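Local coordinates for protein ectonucleoside triphosphate diphosphohydrolase 4 (Homo sapiens, PDB 6WG5) that belongs to the GDA1/CD39 family of nucleoside phosphatases, enzymes related in fold to actin and its ATPase relatives, at residues F450-H454 with R455-F459; C348-T351 with I352-F355; T35-P38 with N39-Y42. All blocks are in the same frame, centred on the assembly; numbering follows the deposited sequence.

Interaction 1: F450-H454 with R455-F459; sequences FEVFH and RGFSF
Arg-455 and Glu-451, one turn apart, run side by side at the C-terminal end of helix 436-456, where the coil widens into a pi-type turn before the chain leaves it. From its CB, packed 3.6 Å from Glu-451 O, the arginine chain passes CG beside the carbonyl of His-454 and brings CD near Glu-451 OE1. A bend at chi3 (-75°) then turns the guanidinium side-on to the carboxylate. NE bonds to OE1 of Glu-451 at 2.8 Å on its syn lone pair, and NH2 bonds to OE2 of Glu-451 at 2.9 Å. The two planes are 47° apart, so this two-point salt bridge is twisted rather than flat. Glu-451 OE2 also pairs with Arg-349 of helix 345-352, and two positive partners would favour the ionised acid.

The main chain is held in the same region: Glu-451 O accepts from N of both Arg-455 and Gly-456, while Val-452 O takes the N-H of Phe-457. Gly-456, lacking a side chain, leaves room for Val-452 O beside its CA. Ser-458 has positive phi and turns the chain back, so that Phe-459 N reaches Phe-453 O at 3.1 Å.

Phe-459 is thereby carried over a face of the Phe-453 ring in an offset stack, with centroids 4.2 Å apart and planes at 13°; its CB makes a CH-pi contact with the same ring. Phe-381, Tyr-463 and Phe-376 meet Phe-459 edge-to-face, a fitting setting for a large apolar ring. His-454 suits its place by having two nitrogens to use: NE2 bonds to Tyr-401 OH, and ND1 donates across 2.8 Å to Phe-459 O, which lies in the imidazole plane and also accepts a hydrogen bond from a water 2.7 Å from Phe-459 O.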
loop_
_atom_site.group_PDB
_atom_site.type_symbol
_atom_site.label_atom_id
_atom_site.label_comp_id
_atom_site.label_asym_id
_atom_site.label_seq_id
_atom_site.Cartn_x
_atom_site.Cartn_y
_atom_site.Cartn_z
ATOM N N PHE A 450 7.670 -15.545 4.502
ATOM C CA PHE A 450 8.492 -15.670 5.700
ATOM C C PHE A 450 9.902 -15.144 5.464
ATOM O O PHE A 450 10.475 -14.471 6.329
ATOM C CB PHE A 450 8.532 -17.132 6.143
ATOM C CG PHE A 450 9.293 -17.361 7.416
ATOM C CD1 PHE A 450 8.650 -17.321 8.639
ATOM C CD2 PHE A 450 10.653 -17.621 7.389
ATOM C CE1 PHE A 450 9.349 -17.532 9.813
ATOM C CE2 PHE A 450 11.357 -17.831 8.558
ATOM C CZ PHE A 450 10.704 -17.788 9.772
ATOM N N GLU A 451 10.479 -15.442 4.298
ATOM C CA GLU A 451 11.863 -15.071 4.026
ATOM C C GLU A 451 11.996 -13.591 3.689
ATOM O O GLU A 451 12.915 -12.925 4.178
ATOM C CB GLU A 451 12.419 -15.927 2.889
ATOM C CG GLU A 451 12.709 -17.361 3.289
ATOM C CD GLU A 451 13.821 -17.460 4.315
ATOM O OE1 GLU A 451 14.651 -16.533 4.380
ATOM O OE2 GLU A 451 13.864 -18.459 5.063
ATOM N N VAL A 452 11.111 -13.065 2.841
ATOM C CA VAL A 452 11.109 -11.631 2.560
ATOM C C VAL A 452 11.054 -10.842 3.860
ATOM O O VAL A 452 11.757 -9.838 4.030
ATOM C CB VAL A 452 9.929 -11.276 1.634
ATOM C CG1 VAL A 452 9.782 -9.764 1.480
ATOM C CG2 VAL A 452 10.114 -11.928 0.277
ATOM N N PHE A 453 10.227 -11.294 4.800
ATOM C CA PHE A 453 10.030 -10.564 6.047
ATOM C C PHE A 453 11.261 -10.655 6.942
ATOM O O PHE A 453 11.812 -9.632 7.363
ATOM C CB PHE A 453 8.792 -11.113 6.761
ATOM C CG PHE A 453 8.415 -10.366 8.011
ATOM C CD1 PHE A 453 8.041 -9.033 7.956
ATOM C CD2 PHE A 453 8.405 -11.009 9.237
ATOM C CE1 PHE A 453 7.684 -8.350 9.105
ATOM C CE2 PHE A 453 8.048 -10.333 10.390
ATOM C CZ PHE A 453 7.686 -9.002 10.322
ATOM N N HIS A 454 11.718 -11.874 7.235
ATOM C CA HIS A 454 12.726 -12.078 8.269
ATOM C C HIS A 454 14.159 -11.977 7.768
ATOM O O HIS A 454 15.061 -11.760 8.583
ATOM C CB HIS A 454 12.528 -13.440 8.935
ATOM C CG HIS A 454 11.331 -13.500 9.831
ATOM N ND1 HIS A 454 11.230 -12.752 10.985
ATOM C CD2 HIS A 454 10.186 -14.216 9.745
ATOM C CE1 HIS A 454 10.072 -13.001 11.567
ATOM N NE2 HIS A 454 9.421 -13.888 10.837
ATOM N N ARG A 455 14.403 -12.139 6.468
ATOM C CA ARG A 455 15.764 -12.038 5.953
ATOM C C ARG A 455 15.853 -11.037 4.811
ATOM O O ARG A 455 16.918 -10.461 4.568
ATOM C CB ARG A 455 16.274 -13.411 5.509
ATOM C CG ARG A 455 17.010 -14.147 6.620
ATOM C CD ARG A 455 17.858 -15.301 6.109
ATOM N NE ARG A 455 17.056 -16.458 5.727
ATOM C CZ ARG A 455 17.535 -17.694 5.612
ATOM N NH1 ARG A 455 18.814 -17.942 5.859
ATOM N NH2 ARG A 455 16.731 -18.688 5.257
ATOM N N GLY A 456 14.750 -10.816 4.105
ATOM C CA GLY A 456 14.705 -9.738 3.143
ATOM C C GLY A 456 14.787 -8.401 3.847
ATOM O O GLY A 456 15.702 -7.610 3.596
ATOM N N PHE A 457 13.837 -8.150 4.750
ATOM C CA PHE A 457 13.784 -6.913 5.515
ATOM C C PHE A 457 14.403 -7.043 6.902
ATOM O O PHE A 457 14.518 -6.035 7.606
ATOM C CB PHE A 457 12.331 -6.440 5.648
ATOM C CG PHE A 457 11.673 -6.120 4.331
ATOM C CD1 PHE A 457 12.312 -5.326 3.395
ATOM C CD2 PHE A 457 10.416 -6.618 4.032
ATOM C CE1 PHE A 457 11.707 -5.029 2.188
ATOM C CE2 PHE A 457 9.808 -6.327 2.824
ATOM C CZ PHE A 457 10.454 -5.532 1.902
ATOM N N SER A 458 14.788 -8.253 7.310
ATOM C CA SER A 458 15.572 -8.483 8.523
ATOM C C SER A 458 14.764 -8.258 9.798
ATOM O O SER A 458 15.311 -7.821 10.813
ATOM C CB SER A 458 16.832 -7.609 8.544
ATOM O OG SER A 458 17.665 -7.890 7.432
ATOM N N PHE A 459 13.470 -8.557 9.772
ATOM C CA PHE A 459 12.682 -8.493 10.995
ATOM C C PHE A 459 13.067 -9.653 11.914
ATOM O O PHE A 459 13.200 -10.790 11.451
ATOM C CB PHE A 459 11.186 -8.551 10.687
ATOM C CG PHE A 459 10.599 -7.231 10.263
ATOM C CD1 PHE A 459 9.935 -6.430 11.177
ATOM C CD2 PHE A 459 10.707 -6.795 8.953
ATOM C CE1 PHE A 459 9.392 -5.217 10.795
ATOM C CE2 PHE A 459 10.165 -5.583 8.564
ATOM C CZ PHE A 459 9.505 -4.793 9.487
HETATM O O HOH W 1 15.434 -12.338 11.222
#

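Interaction 2: C348-T351 with I352-F355; sequences CRET and IQPF
The Phe-355 ring presents its edge to the end of the preceding helix: Thr-351 O lies near the ring plane, 3.9 Å from Phe-355 CE2, and the carbonyl carbon of Ile-352 sits at the edge too. Arg-293 of helix 283-296 adds a cation-pi contact to this ring. The puckered ring of Pro-354 brings CD to 3.2 Å from Thr-351 O. Since proline has no N-H, Glu-350 O cannot receive the usual i+4 bond from residue 354.

Earlier in the turn, Ile-352 N donates to Cys-348 O at 3.1 Å, whereas the next link, Gln-353 N to Arg-349 O, is weak. Ile-352 holds CG1 between its backbone N and carbonyl carbon (chi1 63°), which places CG1 3.3 Å from Cys-348 O, while CG2 faces Cys-348 SG at 4.3 Å. A branched apolar chain suits this buried side, flanked by Phe-444 of helix 436-456. On the more exposed side, Thr-351 returns its OG1 to Leu-347 O. The whole is a fraying helix C-terminal end that passes into a turn with helical backbone angles containing Pro-354, closed by Phe-355 N to Ile-352 O, beside the Cys-348 to Cys-321 disulfide.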
loop_
_atom_site.group_PDB
_atom_site.type_symbol
_atom_site.label_atom_id
_atom_site.label_comp_id
_atom_site.label_asym_id
_atom_site.label_seq_id
_atom_site.Cartn_x
_atom_site.Cartn_y
_atom_site.Cartn_z
ATOM N N CYS A 348 11.941 -25.438 1.078
ATOM C CA CYS A 348 11.495 -24.406 0.149
ATOM C C CYS A 348 12.129 -23.061 0.479
ATOM O O CYS A 348 12.556 -22.329 -0.421
ATOM C CB CYS A 348 9.970 -24.296 0.182
ATOM S SG CYS A 348 9.309 -23.043 -0.927
ATOM N N ARG A 349 12.197 -22.718 1.769
ATOM C CA ARG A 349 12.774 -21.438 2.167
ATOM C C ARG A 349 14.220 -21.316 1.706
ATOM O O ARG A 349 14.633 -20.260 1.215
ATOM C CB ARG A 349 12.681 -21.267 3.683
ATOM C CG ARG A 349 11.266 -21.114 4.204
ATOM C CD ARG A 349 11.246 -20.668 5.656
ATOM N NE ARG A 349 11.867 -21.644 6.549
ATOM C CZ ARG A 349 13.137 -21.613 6.945
ATOM N NH1 ARG A 349 13.954 -20.655 6.532
ATOM N NH2 ARG A 349 13.594 -22.552 7.762
ATOM N N GLU A 350 15.007 -22.384 1.858
ATOM C CA GLU A 350 16.399 -22.338 1.422
ATOM C C GLU A 350 16.505 -22.235 -0.092
ATOM O O GLU A 350 17.416 -21.576 -0.604
ATOM C CB GLU A 350 17.147 -23.577 1.915
ATOM C CG GLU A 350 17.068 -23.795 3.416
ATOM C CD GLU A 350 17.566 -22.600 4.209
ATOM O OE1 GLU A 350 18.330 -21.787 3.647
ATOM O OE2 GLU A 350 17.190 -22.474 5.393
ATOM N N THR A 351 15.586 -22.868 -0.819
ATOM C CA THR A 351 15.673 -22.887 -2.275
ATOM C C THR A 351 15.400 -21.510 -2.867
ATOM O O THR A 351 16.038 -21.116 -3.850
ATOM C CB THR A 351 14.692 -23.912 -2.842
ATOM O OG1 THR A 351 14.891 -25.174 -2.191
ATOM C CG2 THR A 351 14.899 -24.082 -4.337
ATOM N N ILE A 352 14.456 -20.762 -2.284
ATOM C CA ILE A 352 14.029 -19.489 -2.858
ATOM C C ILE A 352 14.847 -18.310 -2.351
ATOM O O ILE A 352 14.623 -17.179 -2.802
ATOM C CB ILE A 352 12.530 -19.248 -2.583
ATOM C CG1 ILE A 352 12.266 -19.151 -1.075
ATOM C CG2 ILE A 352 11.701 -20.361 -3.223
ATOM C CD1 ILE A 352 10.810 -18.951 -0.711
ATOM N N GLN A 353 15.785 -18.537 -1.432
ATOM C CA GLN A 353 16.671 -17.473 -0.959
ATOM C C GLN A 353 17.271 -16.643 -2.086
ATOM O O GLN A 353 17.154 -15.409 -2.043
ATOM C CB GLN A 353 17.789 -18.089 -0.106
ATOM C CG GLN A 353 17.407 -18.346 1.333
ATOM C CD GLN A 353 17.430 -17.088 2.168
ATOM O OE1 GLN A 353 16.398 -16.638 2.660
ATOM N NE2 GLN A 353 18.614 -16.507 2.331
ATOM N N PRO A 354 17.912 -17.228 -3.100
ATOM C CA PRO A 354 18.563 -16.401 -4.132
ATOM C C PRO A 354 17.644 -15.386 -4.782
ATOM O O PRO A 354 18.112 -14.326 -5.218
ATOM C CB PRO A 354 19.049 -17.441 -5.153
ATOM C CG PRO A 354 19.169 -18.709 -4.386
ATOM C CD PRO A 354 18.095 -18.669 -3.347
ATOM N N PHE A 355 16.347 -15.672 -4.861
ATOM C CA PHE A 355 15.432 -14.825 -5.612
ATOM C C PHE A 355 15.091 -13.529 -4.893
ATOM O O PHE A 355 14.484 -12.645 -5.508
ATOM C CB PHE A 355 14.159 -15.608 -5.931
ATOM C CG PHE A 355 14.407 -16.807 -6.796
ATOM C CD1 PHE A 355 14.354 -16.705 -8.175
ATOM C CD2 PHE A 355 14.726 -18.030 -6.232
ATOM C CE1 PHE A 355 14.595 -17.803 -8.973
ATOM C CE2 PHE A 355 14.969 -19.131 -7.027
ATOM C CZ PHE A 355 14.905 -19.016 -8.399
#

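Interaction 3: T35-P38 with N39-Y42; sequences TNNP and NVNY
The backbone folds back through a type I beta turn from Asn-37 to Val-40, with Pro-38 (phi -73°) and Asn-39 at its corners and a weak closing bond, 3.4 Å, from Val-40 N to Asn-37 O. Proline suits the first corner because its ring already fixes phi near the value needed.

Asn-37 reinforces the turn with its side chain. With CG anti to the backbone N (chi1 -173°), OD1 swings over the bend and accepts from Asn-39 N at 2.9 Å, forming an Asx turn inside the beta turn; the donor stands well above the carboxamide plane. The same OD1 lies 3.4 Å from Asn-39 CB, with the two amide planes 68° apart. The Asn-39 amide has a partner beyond the turn, its OD1 accepting from Arg-62 NH2. Val-40, beta-branched and extended as suits the approach to the strand, sets CG2 3.9 Å from Asn-37 CB, the side chains crossing at about a right angle. Tyr-42 reaches back to rest its OH 3.6 Å from Thr-35 CA, while its side chain touches Met-76 and Cys-59.

Thus the Asn-37 OD1 bond supplements the weak closing bond, Lys-121 NZ donates to the carbonyl oxygens of Pro-38 and Val-40, and buried Tyr-42 gives apolar contact on the strand side.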
loop_
_atom_site.group_PDB
_atom_site.type_symbol
_atom_site.label_atom_id
_atom_site.label_comp_id
_atom_site.label_asym_id
_atom_site.label_seq_id
_atom_site.Cartn_x
_atom_site.Cartn_y
_atom_site.Cartn_z
ATOM N N THR A 35 -26.107 16.896 3.669
ATOM C CA THR A 35 -25.845 17.847 2.596
ATOM C C THR A 35 -26.480 19.206 2.864
ATOM O O THR A 35 -26.121 20.186 2.201
ATOM C CB THR A 35 -26.358 17.289 1.267
ATOM O OG1 THR A 35 -27.775 17.093 1.340
ATOM C CG2 THR A 35 -25.679 15.961 0.947
ATOM N N ASN A 36 -27.409 19.289 3.815
ATOM C CA ASN A 36 -28.058 20.545 4.166
ATOM C C ASN A 36 -27.268 21.358 5.185
ATOM O O ASN A 36 -27.670 22.483 5.501
ATOM C CB ASN A 36 -29.466 20.277 4.708
ATOM C CG ASN A 36 -30.458 19.936 3.613
ATOM O OD1 ASN A 36 -31.072 20.823 3.020
ATOM N ND2 ASN A 36 -30.620 18.646 3.339
ATOM N N ASN A 37 -26.165 20.822 5.707
ATOM C CA ASN A 37 -25.351 21.542 6.675
ATOM C C ASN A 37 -24.350 22.424 5.942
ATOM O O ASN A 37 -23.473 21.894 5.245
ATOM C CB ASN A 37 -24.619 20.571 7.585
ATOM C CG ASN A 37 -23.884 21.270 8.714
ATOM O OD1 ASN A 37 -23.663 22.482 8.673
ATOM N ND2 ASN A 37 -23.495 20.505 9.728
ATOM N N PRO A 38 -24.425 23.754 6.068
ATOM C CA PRO A 38 -23.483 24.614 5.334
ATOM C C PRO A 38 -22.071 24.596 5.893
ATOM O O PRO A 38 -21.166 25.144 5.249
ATOM C CB PRO A 38 -24.109 26.007 5.466
ATOM C CG PRO A 38 -24.850 25.952 6.754
ATOM C CD PRO A 38 -25.368 24.544 6.881
ATOM N N ASN A 39 -21.848 23.993 7.058
ATOM C CA ASN A 39 -20.529 23.950 7.671
ATOM C C ASN A 39 -19.737 22.707 7.286
ATOM O O ASN A 39 -18.656 22.481 7.841
ATOM C CB ASN A 39 -20.661 24.040 9.194
ATOM C CG ASN A 39 -21.075 25.425 9.660
ATOM O OD1 ASN A 39 -20.644 26.434 9.101
ATOM N ND2 ASN A 39 -21.920 25.479 10.682
ATOM N N VAL A 40 -20.242 21.903 6.353
ATOM C CA VAL A 40 -19.519 20.753 5.821
ATOM C C VAL A 40 -18.880 21.156 4.501
ATOM O O VAL A 40 -19.511 21.817 3.668
ATOM C CB VAL A 40 -20.450 19.539 5.634
ATOM C CG1 VAL A 40 -19.700 18.379 4.989
ATOM C CG2 VAL A 40 -21.038 19.108 6.968
ATOM N N ASN A 41 -17.625 20.760 4.311
ATOM C CA ASN A 41 -16.902 20.999 3.073
ATOM C C ASN A 41 -16.543 19.662 2.443
ATOM O O ASN A 41 -16.522 18.626 3.111
ATOM C CB ASN A 41 -15.642 21.833 3.324
ATOM C CG ASN A 41 -15.937 23.108 4.088
ATOM O OD1 ASN A 41 -15.545 23.253 5.247
ATOM N ND2 ASN A 41 -16.641 24.035 3.446
ATOM N N TYR A 42 -16.263 19.690 1.142
ATOM C CA TYR A 42 -16.122 18.472 0.359
ATOM C C TYR A 42 -14.837 18.505 -0.457
ATOM O O TYR A 42 -14.291 19.567 -0.764
ATOM C CB TYR A 42 -17.330 18.275 -0.570
ATOM C CG TYR A 42 -18.655 18.290 0.160
ATOM C CD1 TYR A 42 -19.264 19.490 0.509
ATOM C CD2 TYR A 42 -19.295 17.107 0.507
ATOM C CE1 TYR A 42 -20.470 19.512 1.182
ATOM C CE2 TYR A 42 -20.504 17.118 1.180
ATOM C CZ TYR A 42 -21.087 18.324 1.515
ATOM O OH TYR A 42 -22.289 18.345 2.184
#

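Overall arrangement
From the N terminus, interaction 3 comes first, turning the loop after helix 18-28 into the mixed sheet in which strand 40-48 pairs with strands 53-61 and 127-131. Much later in sequence, interaction 2 lies at the C-terminal end of helix 345-352, leading into the loop before strand 381-385, and interaction 1 at that of helix 436-456. The three lie in series; none nests within or crosses another, and each closes only its own local turn. Interactions 1 and 2 nevertheless meet in space, their centres about 12 Å apart, so that two helix ends are joined through charged side chains. Interaction 3 stands on the other side of the chain's centre, about 47 Å from interaction 1 and 56 Å from interaction 2, between centres.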